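Local coordinates for nitrogenase molybdenum-iron protein beta chain (Clostridium pasteurianum, PDB 4WES) that forms, with the alpha chain, the molybdenum-iron component of nitrogenase, which reduces dinitrogen to ammonium, and shares an [8Fe-7S] cluster with that chain, at residues R185-K188 against R189-A193; G222-I226 against E227-D231; D274-I277 against M278-E282; I325-S328 against K329-I332; D373-D376 against V377-I381. All coordinates share one frame; numbering follows the deposited sequence.

Interaction 1 (R185-K188 against R189-A193)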
loop_
_atom_site.group_PDB
_atom_site.type_symbol
_atom_site.label_atom_id
_atom_site.label_comp_id
_atom_site.label_asym_id
_atom_site.label_seq_id
_atom_site.Cartn_x
_atom_site.Cartn_y
_atom_site.Cartn_z
ATOM N N ARG B 185 -4.340 1.103 -21.555
ATOM C CA ARG B 185 -5.342 2.152 -21.420
ATOM C C ARG B 185 -4.716 3.510 -21.253
ATOM O O ARG B 185 -5.175 4.498 -21.836
ATOM C CB ARG B 185 -6.273 1.887 -20.236
ATOM C CG ARG B 185 -7.185 0.688 -20.439
ATOM C CD ARG B 185 -8.051 0.465 -19.226
ATOM N NE ARG B 185 -8.892 -0.721 -19.293
ATOM C CZ ARG B 185 -10.191 -0.755 -19.507
ATOM N NH1 ARG B 185 -10.841 0.348 -19.839
ATOM N NH2 ARG B 185 -10.856 -1.882 -19.395
ATOM N N GLU B 186 -3.635 3.587 -20.462
ATOM C CA GLU B 186 -2.983 4.880 -20.236
ATOM C C GLU B 186 -2.325 5.413 -21.498
ATOM O O GLU B 186 -2.407 6.621 -21.783
ATOM C CB GLU B 186 -1.992 4.759 -19.098
ATOM C CG GLU B 186 -1.195 6.020 -18.793
ATOM C CD GLU B 186 -2.008 7.250 -18.411
ATOM O OE1 GLU B 186 -3.220 7.139 -18.156
ATOM O OE2 GLU B 186 -1.409 8.350 -18.397
ATOM N N ILE B 187 -1.667 4.549 -22.260
ATOM C CA ILE B 187 -1.060 4.986 -23.525
ATOM C C ILE B 187 -2.135 5.489 -24.486
ATOM O O ILE B 187 -1.955 6.543 -25.116
ATOM C CB ILE B 187 -0.200 3.854 -24.117
ATOM C CG1 ILE B 187 1.023 3.617 -23.221
ATOM C CG2 ILE B 187 0.194 4.133 -25.542
ATOM C CD1 ILE B 187 1.621 2.235 -23.373
ATOM N N LYS B 188 -3.255 4.770 -24.568
ATOM C CA LYS B 188 -4.370 5.222 -25.417
ATOM C C LYS B 188 -4.880 6.590 -24.932
ATOM O O LYS B 188 -5.157 7.488 -25.749
ATOM C CB LYS B 188 -5.494 4.194 -25.473
ATOM C CG LYS B 188 -5.099 2.918 -26.207
ATOM C CD LYS B 188 -6.256 2.004 -26.499
ATOM C CE LYS B 188 -6.856 1.452 -25.241
ATOM N NZ LYS B 188 -8.017 0.575 -25.559
ATOM N N ARG B 189 -5.007 6.739 -23.625
ATOM C CA ARG B 189 -5.502 7.981 -23.054
ATOM C C ARG B 189 -4.607 9.153 -23.454
ATOM O O ARG B 189 -5.082 10.262 -23.766
ATOM C CB ARG B 189 -5.602 7.860 -21.530
ATOM C CG ARG B 189 -6.356 9.018 -20.885
ATOM C CD ARG B 189 -6.215 9.018 -19.364
ATOM N NE ARG B 189 -4.851 9.275 -18.928
ATOM C CZ ARG B 189 -4.293 10.479 -18.905
ATOM N NH1 ARG B 189 -4.989 11.569 -19.250
ATOM N NH2 ARG B 189 -3.038 10.608 -18.559
ATOM N N LEU B 190 -3.289 8.930 -23.457
ATOM C CA LEU B 190 -2.338 9.963 -23.836
ATOM C C LEU B 190 -2.436 10.318 -25.324
ATOM O O LEU B 190 -2.416 11.505 -25.680
ATOM C CB LEU B 190 -0.924 9.545 -23.445
ATOM C CG LEU B 190 -0.704 9.484 -21.930
ATOM C CD1 LEU B 190 0.643 8.845 -21.601
ATOM C CD2 LEU B 190 -0.746 10.862 -21.318
ATOM N N PHE B 191 -2.536 9.316 -26.191
ATOM C CA PHE B 191 -2.781 9.581 -27.620
ATOM C C PHE B 191 -4.045 10.429 -27.800
ATOM O O PHE B 191 -4.075 11.397 -28.580
ATOM C CB PHE B 191 -2.986 8.289 -28.416
ATOM C CG PHE B 191 -1.723 7.678 -28.995
ATOM C CD1 PHE B 191 -1.344 8.008 -30.290
ATOM C CD2 PHE B 191 -0.942 6.798 -28.282
ATOM C CE1 PHE B 191 -0.194 7.488 -30.828
ATOM C CE2 PHE B 191 0.177 6.265 -28.830
ATOM C CZ PHE B 191 0.550 6.590 -30.107
ATOM N N GLU B 192 -5.100 10.066 -27.065
ATOM C CA GLU B 192 -6.378 10.768 -27.203
ATOM C C GLU B 192 -6.256 12.197 -26.683
ATOM O O GLU B 192 -6.787 13.138 -27.298
ATOM C CB GLU B 192 -7.463 9.982 -26.489
ATOM C CG GLU B 192 -7.751 8.696 -27.265
ATOM C CD GLU B 192 -8.541 7.651 -26.527
ATOM O OE1 GLU B 192 -9.025 7.932 -25.414
ATOM O OE2 GLU B 192 -8.653 6.531 -27.104
ATOM N N ALA B 193 -5.542 12.396 -25.575
ATOM C CA ALA B 193 -5.340 13.755 -25.058
ATOM C C ALA B 193 -4.523 14.611 -26.047
ATOM O O ALA B 193 -4.727 15.830 -26.137
ATOM C CB ALA B 193 -4.678 13.719 -23.690
#

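Interaction 2 (G222-I226 against E227-D231)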
loop_
_atom_site.group_PDB
_atom_site.type_symbol
_atom_site.label_atom_id
_atom_site.label_comp_id
_atom_site.label_asym_id
_atom_site.label_seq_id
_atom_site.Cartn_x
_atom_site.Cartn_y
_atom_site.Cartn_z
ATOM N N GLY B 222 -13.033 -5.944 -25.528
ATOM C CA GLY B 222 -11.803 -5.335 -25.951
ATOM C C GLY B 222 -11.054 -6.132 -26.998
ATOM O O GLY B 222 -11.558 -7.121 -27.545
ATOM N N GLY B 223 -9.817 -5.699 -27.245
ATOM C CA GLY B 223 -8.962 -6.315 -28.252
ATOM C C GLY B 223 -9.012 -5.491 -29.530
ATOM O O GLY B 223 -10.045 -4.908 -29.888
ATOM N N THR B 224 -7.898 -5.440 -30.234
ATOM C CA THR B 224 -7.886 -4.723 -31.514
ATOM C C THR B 224 -8.644 -5.520 -32.559
ATOM O O THR B 224 -8.502 -6.730 -32.649
ATOM C CB THR B 224 -6.451 -4.487 -31.953
ATOM O OG1 THR B 224 -5.790 -3.868 -30.843
ATOM C CG2 THR B 224 -6.372 -3.579 -33.189
ATOM N N LYS B 225 -9.502 -4.847 -33.330
ATOM C CA LYS B 225 -10.301 -5.512 -34.329
ATOM C C LYS B 225 -9.468 -5.923 -35.521
ATOM O O LYS B 225 -8.547 -5.207 -35.941
ATOM C CB LYS B 225 -11.458 -4.595 -34.785
ATOM C CG LYS B 225 -12.427 -4.334 -33.634
ATOM C CD LYS B 225 -13.809 -3.963 -34.088
ATOM C CE LYS B 225 -14.847 -4.312 -33.036
ATOM N NZ LYS B 225 -14.497 -3.747 -31.711
ATOM N N ILE B 226 -9.831 -7.071 -36.093
ATOM C CA ILE B 226 -9.160 -7.585 -37.288
ATOM C C ILE B 226 -9.053 -6.540 -38.398
ATOM O O ILE B 226 -8.004 -6.403 -39.015
ATOM C CB ILE B 226 -9.903 -8.839 -37.786
ATOM C CG1 ILE B 226 -9.687 -10.021 -36.837
ATOM C CG2 ILE B 226 -9.480 -9.227 -39.206
ATOM C CD1 ILE B 226 -10.727 -11.101 -36.966
ATOM N N GLU B 227 -10.107 -5.779 -38.630
ATOM C CA GLU B 227 -10.057 -4.811 -39.722
ATOM C C GLU B 227 -9.019 -3.738 -39.449
ATOM O O GLU B 227 -8.386 -3.228 -40.368
ATOM C CB GLU B 227 -11.431 -4.199 -39.967
ATOM C CG GLU B 227 -12.119 -3.727 -38.683
ATOM C CD GLU B 227 -13.081 -4.744 -38.017
ATOM O OE1 GLU B 227 -12.734 -5.971 -37.755
ATOM O OE2 GLU B 227 -14.214 -4.245 -37.722
ATOM N N ASP B 228 -8.837 -3.388 -38.180
ATOM C CA ASP B 228 -7.807 -2.428 -37.836
ATOM C C ASP B 228 -6.404 -3.003 -37.894
ATOM O O ASP B 228 -5.449 -2.295 -38.247
ATOM C CB ASP B 228 -8.122 -1.784 -36.487
ATOM C CG ASP B 228 -9.401 -0.950 -36.554
ATOM O OD1 ASP B 228 -10.236 -1.094 -35.632
ATOM O OD2 ASP B 228 -9.553 -0.159 -37.552
ATOM N N LEU B 229 -6.275 -4.272 -37.523
ATOM C CA LEU B 229 -4.984 -4.954 -37.714
ATOM C C LEU B 229 -4.587 -4.972 -39.200
ATOM O O LEU B 229 -3.436 -4.726 -39.561
ATOM C CB LEU B 229 -5.047 -6.367 -37.171
ATOM C CG LEU B 229 -5.287 -6.455 -35.673
ATOM C CD1 LEU B 229 -5.492 -7.881 -35.232
ATOM C CD2 LEU B 229 -4.126 -5.839 -34.915
ATOM N N LYS B 230 -5.536 -5.219 -40.089
ATOM C CA LYS B 230 -5.234 -5.101 -41.520
ATOM C C LYS B 230 -4.781 -3.681 -41.878
ATOM O O LYS B 230 -3.793 -3.483 -42.606
ATOM C CB LYS B 230 -6.441 -5.497 -42.380
ATOM C CG LYS B 230 -6.809 -6.963 -42.279
ATOM C CD LYS B 230 -8.047 -7.264 -43.101
ATOM C CE LYS B 230 -8.454 -8.713 -42.986
ATOM N NZ LYS B 230 -9.702 -9.012 -43.742
ATOM N N ASP B 231 -5.485 -2.703 -41.332
ATOM C CA ASP B 231 -5.273 -1.311 -41.665
ATOM C C ASP B 231 -3.964 -0.732 -41.133
ATOM O O ASP B 231 -3.571 0.376 -41.533
ATOM C CB ASP B 231 -6.457 -0.479 -41.171
ATOM C CG ASP B 231 -6.575 0.874 -41.884
ATOM O OD1 ASP B 231 -6.526 0.910 -43.150
ATOM O OD2 ASP B 231 -6.770 1.889 -41.183
HETATM O O HOH W 1 -9.687 -1.976 -33.170
#

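Interaction 3 (D274-I277 against M278-E282)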
loop_
_atom_site.group_PDB
_atom_site.type_symbol
_atom_site.label_atom_id
_atom_site.label_comp_id
_atom_site.label_asym_id
_atom_site.label_seq_id
_atom_site.Cartn_x
_atom_site.Cartn_y
_atom_site.Cartn_z
ATOM N N ASP B 274 8.615 11.514 -21.185
ATOM C CA ASP B 274 8.923 12.697 -21.984
ATOM C C ASP B 274 9.270 12.302 -23.410
ATOM O O ASP B 274 8.837 12.952 -24.370
ATOM C CB ASP B 274 10.115 13.444 -21.375
ATOM C CG ASP B 274 9.802 14.270 -20.132
ATOM O OD1 ASP B 274 8.615 14.386 -19.729
ATOM O OD2 ASP B 274 10.792 14.790 -19.558
ATOM N N GLU B 275 10.106 11.269 -23.576
ATOM C CA GLU B 275 10.532 10.856 -24.930
ATOM C C GLU B 275 9.351 10.364 -25.771
ATOM O O GLU B 275 9.284 10.587 -26.996
ATOM C CB GLU B 275 11.608 9.784 -24.830
ATOM C CG GLU B 275 12.938 10.370 -24.361
ATOM C CD GLU B 275 13.852 9.412 -23.596
ATOM O OE1 GLU B 275 13.637 8.160 -23.565
ATOM O OE2 GLU B 275 14.826 9.951 -22.979
ATOM N N PHE B 276 8.403 9.683 -25.153
ATOM C CA PHE B 276 7.178 9.248 -25.819
ATOM C C PHE B 276 6.335 10.442 -26.237
ATOM O O PHE B 276 5.915 10.508 -27.393
ATOM C CB PHE B 276 6.414 8.295 -24.853
ATOM C CG PHE B 276 5.016 7.976 -25.267
ATOM C CD1 PHE B 276 4.770 7.115 -26.322
ATOM C CD2 PHE B 276 3.948 8.513 -24.602
ATOM C CE1 PHE B 276 3.461 6.816 -26.696
ATOM C CE2 PHE B 276 2.645 8.220 -24.966
ATOM C CZ PHE B 276 2.403 7.383 -26.030
ATOM N N ILE B 277 6.070 11.373 -25.328
ATOM C CA ILE B 277 5.264 12.546 -25.662
ATOM C C ILE B 277 5.952 13.362 -26.770
ATOM O O ILE B 277 5.302 13.818 -27.732
ATOM C CB ILE B 277 5.030 13.407 -24.416
ATOM C CG1 ILE B 277 4.200 12.652 -23.382
ATOM C CG2 ILE B 277 4.367 14.739 -24.750
ATOM C CD1 ILE B 277 2.821 12.239 -23.823
ATOM N N MET B 278 7.259 13.539 -26.679
ATOM C CA MET B 278 7.992 14.288 -27.734
ATOM C C MET B 278 7.932 13.580 -29.069
ATOM O O MET B 278 7.780 14.234 -30.109
ATOM C CB MET B 278 9.436 14.552 -27.327
ATOM C CG MET B 278 9.599 15.516 -26.157
ATOM S SD MET B 278 8.964 17.150 -26.443
ATOM C CE MET B 278 7.197 16.877 -26.293
ATOM N N ALA B 279 8.029 12.241 -29.090
ATOM C CA ALA B 279 7.910 11.509 -30.346
ATOM C C ALA B 279 6.554 11.763 -30.958
ATOM O O ALA B 279 6.439 11.953 -32.190
ATOM C CB ALA B 279 8.122 10.023 -30.125
ATOM N N LEU B 280 5.500 11.734 -30.159
ATOM C CA LEU B 280 4.137 12.009 -30.657
ATOM C C LEU B 280 4.037 13.414 -31.234
ATOM O O LEU B 280 3.484 13.615 -32.324
ATOM C CB LEU B 280 3.123 11.870 -29.521
ATOM C CG LEU B 280 2.468 10.518 -29.190
ATOM C CD1 LEU B 280 3.431 9.342 -29.294
ATOM C CD2 LEU B 280 1.868 10.583 -27.788
ATOM N N SER B 281 4.506 14.405 -30.495
ATOM C CA SER B 281 4.427 15.802 -30.941
ATOM C C SER B 281 5.231 16.023 -32.209
ATOM O O SER B 281 4.746 16.655 -33.144
ATOM C CB SER B 281 4.893 16.723 -29.817
ATOM O OG SER B 281 4.780 18.081 -30.192
ATOM N N GLU B 282 6.437 15.462 -32.256
ATOM C CA GLU B 282 7.299 15.626 -33.418
ATOM C C GLU B 282 6.731 14.954 -34.652
ATOM O O GLU B 282 6.873 15.461 -35.783
ATOM C CB GLU B 282 8.702 15.112 -33.144
ATOM C CG GLU B 282 9.464 15.944 -32.099
ATOM C CD GLU B 282 10.700 15.234 -31.540
ATOM O OE1 GLU B 282 11.271 15.791 -30.580
ATOM O OE2 GLU B 282 11.091 14.145 -32.040
#

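Interaction 4 (I325-S328 against K329-I332)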
loop_
_atom_site.group_PDB
_atom_site.type_symbol
_atom_site.label_atom_id
_atom_site.label_comp_id
_atom_site.label_asym_id
_atom_site.label_seq_id
_atom_site.Cartn_x
_atom_site.Cartn_y
_atom_site.Cartn_z
ATOM N N ILE B 325 14.607 -1.758 -17.827
ATOM C CA ILE B 325 15.432 -0.670 -18.301
ATOM C C ILE B 325 14.815 0.672 -17.918
ATOM O O ILE B 325 15.477 1.550 -17.394
ATOM C CB ILE B 325 15.645 -0.776 -19.826
ATOM C CG1 ILE B 325 16.577 -1.959 -20.160
ATOM C CG2 ILE B 325 16.205 0.530 -20.411
ATOM C CD1 ILE B 325 16.500 -2.365 -21.611
ATOM N N ALA B 326 13.527 0.845 -18.255
ATOM C CA ALA B 326 12.891 2.132 -17.995
ATOM C C ALA B 326 12.729 2.403 -16.482
ATOM O O ALA B 326 12.959 3.531 -16.022
ATOM C CB ALA B 326 11.559 2.182 -18.701
ATOM N N LEU B 327 12.361 1.370 -15.709
ATOM C CA LEU B 327 12.228 1.561 -14.263
ATOM C C LEU B 327 13.574 1.896 -13.652
ATOM O O LEU B 327 13.633 2.715 -12.725
ATOM C CB LEU B 327 11.592 0.340 -13.613
ATOM C CG LEU B 327 11.429 0.416 -12.100
ATOM C CD1 LEU B 327 10.554 1.593 -11.718
ATOM C CD2 LEU B 327 10.852 -0.890 -11.583
ATOM N N SER B 328 14.646 1.255 -14.107
ATOM C CA SER B 328 15.965 1.588 -13.576
ATOM C C SER B 328 16.324 3.035 -13.808
ATOM O O SER B 328 16.878 3.717 -12.939
ATOM C CB SER B 328 17.025 0.667 -14.195
ATOM O OG SER B 328 16.862 -0.681 -13.766
ATOM N N LYS B 329 15.998 3.544 -15.004
ATOM C CA LYS B 329 16.208 4.973 -15.264
ATOM C C LYS B 329 15.393 5.814 -14.279
ATOM O O LYS B 329 15.882 6.801 -13.758
ATOM C CB LYS B 329 15.836 5.291 -16.737
ATOM C CG LYS B 329 16.016 6.751 -17.112
ATOM C CD LYS B 329 17.460 7.209 -17.059
ATOM C CE LYS B 329 17.670 8.526 -17.864
ATOM N NZ LYS B 329 17.203 9.626 -17.038
ATOM N N PHE B 330 14.138 5.429 -14.050
ATOM C CA PHE B 330 13.288 6.201 -13.133
ATOM C C PHE B 330 13.862 6.174 -11.715
ATOM O O PHE B 330 13.843 7.195 -11.018
ATOM C CB PHE B 330 11.868 5.678 -13.188
ATOM C CG PHE B 330 10.863 6.500 -12.410
ATOM C CD1 PHE B 330 10.943 7.877 -12.342
ATOM C CD2 PHE B 330 9.784 5.895 -11.808
ATOM C CE1 PHE B 330 9.984 8.617 -11.683
ATOM C CE2 PHE B 330 8.817 6.629 -11.136
ATOM C CZ PHE B 330 8.915 8.006 -11.080
ATOM N N ILE B 331 14.373 5.025 -11.281
ATOM C CA ILE B 331 15.019 4.955 -9.969
ATOM C C ILE B 331 16.166 5.990 -9.857
ATOM O O ILE B 331 16.275 6.698 -8.863
ATOM C CB ILE B 331 15.496 3.506 -9.708
ATOM C CG1 ILE B 331 14.324 2.564 -9.531
ATOM C CG2 ILE B 331 16.469 3.448 -8.539
ATOM C CD1 ILE B 331 13.362 2.863 -8.429
ATOM N N ILE B 332 16.996 6.070 -10.903
ATOM C CA ILE B 332 18.030 7.073 -10.949
ATOM C C ILE B 332 17.450 8.489 -10.894
ATOM O O ILE B 332 17.930 9.367 -10.153
ATOM C CB ILE B 332 18.940 6.876 -12.169
ATOM C CG1 ILE B 332 19.700 5.540 -12.048
ATOM C CG2 ILE B 332 19.918 8.026 -12.321
ATOM C CD1 ILE B 332 20.452 5.161 -13.304
#

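Interaction 5 (D373-D376 against V377-I381)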
loop_
_atom_site.group_PDB
_atom_site.type_symbol
_atom_site.label_atom_id
_atom_site.label_comp_id
_atom_site.label_asym_id
_atom_site.label_seq_id
_atom_site.Cartn_x
_atom_site.Cartn_y
_atom_site.Cartn_z
ATOM N N ASP B 373 18.960 -14.927 -11.940
ATOM C CA ASP B 373 17.721 -15.417 -11.353
ATOM C C ASP B 373 17.536 -14.897 -9.924
ATOM O O ASP B 373 18.362 -14.131 -9.409
ATOM C CB ASP B 373 17.635 -16.950 -11.489
ATOM C CG ASP B 373 18.812 -17.682 -10.872
ATOM O OD1 ASP B 373 19.273 -17.277 -9.785
ATOM O OD2 ASP B 373 19.228 -18.700 -11.458
ATOM N N PHE B 374 16.408 -15.239 -9.304
ATOM C CA PHE B 374 16.116 -14.772 -7.949
ATOM C C PHE B 374 17.072 -15.353 -6.920
ATOM O O PHE B 374 17.203 -14.795 -5.843
ATOM C CB PHE B 374 14.674 -15.104 -7.555
ATOM C CG PHE B 374 13.599 -14.199 -8.126
ATOM C CD1 PHE B 374 13.173 -13.094 -7.428
ATOM C CD2 PHE B 374 13.013 -14.448 -9.358
ATOM C CE1 PHE B 374 12.171 -12.285 -7.896
ATOM C CE2 PHE B 374 12.012 -13.631 -9.856
ATOM C CZ PHE B 374 11.607 -12.539 -9.118
ATOM N N PHE B 375 17.689 -16.499 -7.214
ATOM C CA PHE B 375 18.694 -17.048 -6.297
ATOM C C PHE B 375 19.936 -16.176 -6.314
ATOM O O PHE B 375 20.468 -15.839 -5.233
ATOM C CB PHE B 375 18.965 -18.510 -6.688
ATOM C CG PHE B 375 19.775 -19.293 -5.692
ATOM C CD1 PHE B 375 19.170 -20.120 -4.768
ATOM C CD2 PHE B 375 21.158 -19.253 -5.716
ATOM C CE1 PHE B 375 19.901 -20.884 -3.890
ATOM C CE2 PHE B 375 21.889 -20.012 -4.816
ATOM C CZ PHE B 375 21.269 -20.846 -3.921
ATOM N N ASP B 376 20.387 -15.786 -7.501
ATOM C CA ASP B 376 21.510 -14.832 -7.595
ATOM C C ASP B 376 21.257 -13.592 -6.760
ATOM O O ASP B 376 22.103 -13.173 -5.964
ATOM C CB ASP B 376 21.699 -14.368 -9.029
ATOM C CG ASP B 376 22.272 -15.431 -9.970
ATOM O OD1 ASP B 376 23.216 -16.159 -9.580
ATOM O OD2 ASP B 376 21.815 -15.451 -11.140
ATOM N N VAL B 377 20.092 -12.946 -6.959
ATOM C CA VAL B 377 19.899 -11.670 -6.320
ATOM C C VAL B 377 19.867 -11.850 -4.803
ATOM O O VAL B 377 20.357 -10.995 -4.059
ATOM C CB VAL B 377 18.683 -10.929 -6.871
ATOM C CG1 VAL B 377 18.484 -9.609 -6.127
ATOM C CG2 VAL B 377 18.908 -10.612 -8.332
ATOM N N HIS B 378 19.224 -12.924 -4.340
ATOM C CA HIS B 378 19.220 -13.169 -2.902
ATOM C C HIS B 378 20.649 -13.288 -2.367
ATOM O O HIS B 378 20.993 -12.700 -1.333
ATOM C CB HIS B 378 18.368 -14.379 -2.573
ATOM C CG HIS B 378 18.112 -14.523 -1.113
ATOM N ND1 HIS B 378 17.560 -15.663 -0.594
ATOM C CD2 HIS B 378 18.301 -13.665 -0.075
ATOM C CE1 HIS B 378 17.441 -15.510 0.714
ATOM N NE2 HIS B 378 17.864 -14.290 1.047
ATOM N N GLN B 379 21.477 -14.074 -3.045
ATOM C CA GLN B 379 22.879 -14.194 -2.612
ATOM C C GLN B 379 23.558 -12.833 -2.552
ATOM O O GLN B 379 24.305 -12.537 -1.595
ATOM C CB GLN B 379 23.685 -15.122 -3.508
ATOM C CG GLN B 379 23.209 -16.565 -3.472
ATOM C CD GLN B 379 24.347 -17.520 -3.860
ATOM O OE1 GLN B 379 24.750 -17.593 -5.011
ATOM N NE2 GLN B 379 24.885 -18.185 -2.871
ATOM N N TRP B 380 23.352 -11.998 -3.561
ATOM C CA TRP B 380 23.964 -10.676 -3.547
ATOM C C TRP B 380 23.500 -9.861 -2.343
ATOM O O TRP B 380 24.320 -9.196 -1.702
ATOM C CB TRP B 380 23.657 -9.928 -4.840
ATOM C CG TRP B 380 24.104 -10.622 -6.076
ATOM C CD1 TRP B 380 24.969 -11.695 -6.195
ATOM C CD2 TRP B 380 23.704 -10.295 -7.394
ATOM N NE1 TRP B 380 25.103 -12.050 -7.513
ATOM C CE2 TRP B 380 24.323 -11.209 -8.264
ATOM C CE3 TRP B 380 22.862 -9.311 -7.922
ATOM C CZ2 TRP B 380 24.143 -11.150 -9.641
ATOM C CZ3 TRP B 380 22.683 -9.258 -9.278
ATOM C CH2 TRP B 380 23.326 -10.165 -10.118
ATOM N N ILE B 381 22.199 -9.915 -2.062
ATOM C CA ILE B 381 21.639 -9.187 -0.929
ATOM C C ILE B 381 22.255 -9.628 0.384
ATOM O O ILE B 381 22.494 -8.818 1.265
ATOM C CB ILE B 381 20.114 -9.313 -0.933
ATOM C CG1 ILE B 381 19.532 -8.470 -2.071
ATOM C CG2 ILE B 381 19.512 -8.915 0.388
ATOM C CD1 ILE B 381 18.073 -8.765 -2.383
#

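Interaction 1 (R185-K188 against R189-A193)
R189 sets its guanidinium edge, through NE and NH2, against the two carboxylate oxygens of E186, one helical turn back. R189 NE donates to E186 OE1 at 2.8 Å, almost straight at 176°, and R189 NH2 donates to E186 OE2, also at 2.8 Å. Both oxygens are met on their syn sides and both lie close to the guanidinium plane, although the two flat groups are turned 33° apart. R189 carries CG anti to its backbone N and then bends at chi3 (66°), which turns the guanidinium across the helix surface toward E186, whose own bend at chi2 brings the carboxylate forward. E186 is buried, so the paired bonds satisfy a charge inside the protein, and R189 NH2 has a second acid partner in E295. Helix 181-193 is the crossover helix of a beta-alpha-beta unit, linking strand 172-175 to strand 198-200. Its apolar side carries I187 and F191, which run side by side with I187 CG2 3.9 Å from F191 CE2. The backbone oxygen of I187 sits in the plane of the F191 ring, at its edge, 3.3 Å from CD2, and also accepts from F191 N at 3.0 Å. On the more exposed side, K188 and E192 do not pair: K188 NZ is 6.2 Å from E192 OE2, and turns instead to D203 and S205, while E192 OE2 is hydrogen-bonded to the hydroxyl of Y198.

Interaction 2 (G222-I226 against E227-D231)
T224 and L229 meet methyl to methyl, T224 CG2 lying 3.6 Å from L229 CD2 as the two side chains cross at a slant. The threonine torsion (chi1 -52°) sets CG2 anti to the backbone N and faces it to the leucine, while OG1, on the other branch, bonds the backbone oxygen of M200. A beta-branched residue with one methyl and one hydroxyl can thus serve an apolar and a polar neighbour together. K225 is the N-cap residue of helix 226-231, and its carbonyl oxygen takes L229 N at 2.9 Å and, weakly, D228 N. E227 has CG between its backbone N and carbonyl carbon (chi1 48°), an unusual choice in a helix, and a bend at chi2 then lays the carboxylate beside the lysine. There E227 OE1 is 3.5 Å from K225 CB, but K225 NZ remains 6.0 Å from E227 OE2, so only the aliphatic part of the lysine is touched. One water bridges the start of the helix, accepting from K225 N at 2.9 Å and donating to D228 OD1 at 2.7 Å. K230 stretches out fully and brushes I226, with CE 4.0 Å from I226 CG2. This first turn follows the long loop after strand 198-200; L229 packs inward on I157 and L161 of helix 146-161, while T224 is tied by backbone bonds to G34 and H36.

Interaction 3 (D274-I277 against M278-E282)
In the conformer described here (a second exists), L280 CD1 lies over a face of the F276 ring, 4.0 Å from its centroid and 27° off the normal, a CH-pi contact one turn apart. The closest ring atom is F276 CE1, 3.6 Å from L280 CD1, while the other methyl, L280 CD2, reaches F276 CZ at 3.7 Å. F276 holds CG anti to its backbone N (chi1 168°), which points the ring outward from the helix, where the methyls of L280 reach back over it. Further round helix 270-284, M278 bends at chi2 and chi3 and brings its flexible thioether CE back to I277 CG2, 3.9 Å away. Both residues also pack on W519 of the alpha chain. A279, small enough for close approach, faces K262 and L264 of strand 261-264. At the polar edge D274 OD1 forms a salt bridge with R296 and a hydrogen bond with the hydroxyl of Y427, and S281 OG bonds the backbone oxygen of K286. M278 N donates to D274 O at 2.9 Å. Between the side chains of these two segments the attraction is mainly dispersive, and the buried carboxylate of D274 is probably balanced by R296.

Interaction 4 (I325-S328 against K329-I332)
Apolar contact is light here: L327 CD1 stands at the edge of the F330 ring, near its plane and 4.4 Å from F330 CD2, and L327 CG is equally far from I331 CG1. With CG anti to the backbone N (chi1 179°), the leucine brings its CD1 branch forward to the F330 edge. The main-chain bonds carry the regular helix; I331 N to L327 O is the shortest at 2.8 Å, and K329 N to I325 O the longest at 3.2 Å. Among polar side chains, S328 keeps its hydroxyl beside the backbone N and bonds the I324 carbonyl, which lets a small polar residue be buried. K329 bends at chi2 and chi4 and pairs with E333. Helix 321-333 crosses from strand 314-318 to strand 337-343 in a beta-alpha-beta unit. L327 packs on L317 and I331 on V315 of the first strand, I332 on P338 of the second, and S328 reaches I354 and M357 of helix 348-360.

Interaction 5 (D373-D376 against V377-I381)
Helix 374-383 starts with regular i to i+4 bonds, from V377 N to D373 O at 3.2 Å through W380 N to D376 O at 3.0 Å. Its first turn is closed by a capping box: D376 N donates to D373 OD1 at 2.9 Å, and D373 N returns the bond to D376 OD2 at 3.0 Å. Aspartate suits both places, its short carboxylate reaching a backbone N-H three residues away. Two neighbouring carboxylates might be expected to repel, but R12 and R16 bridge to D373, and R12 and K369 to D376, so the buried charges are probably balanced. On another side F375 and Q379 slant across each other, ring and amide planes 49° apart, with F375 CE2 3.6 Å from Q379 CD. F375 sets CG anti to its backbone N (chi1 -169°), which holds the ring out from the helix, where the extended Q379 chain reaches back to meet it. The glutamine bonds outward, with NE2 to the backbone oxygen of P6 and OE1 to V10 N, tying the N-terminal segment to the helix. W380 also meets K367 in a cation-pi contact; the D376 carbonyl oxygen sits over one face of the indole, toward its rim, 3.2 Å from W380 CG.

In the fold
All five contacts are local, and they follow one another in series along the chain. Interactions 1 and 3 alone touch: F276 of helix 270-284 packs against I187 and F191, and against L190 in the conformer given, with F191 CE2 3.7 Å from F276 CZ, so the two helices share one apolar interface. Interaction 2 lies about 17 Å from interaction 1, centre to centre, and the nearest atoms of interactions 3 and 4 are about 6 Å apart. Interaction 5 is remote, about 42 Å between centres from interaction 2, across the chain's centre. None lies at the [8Fe-7S] cluster; the side chain of R185, in interaction 1, is about 11 Å from a bound iron(II) ion.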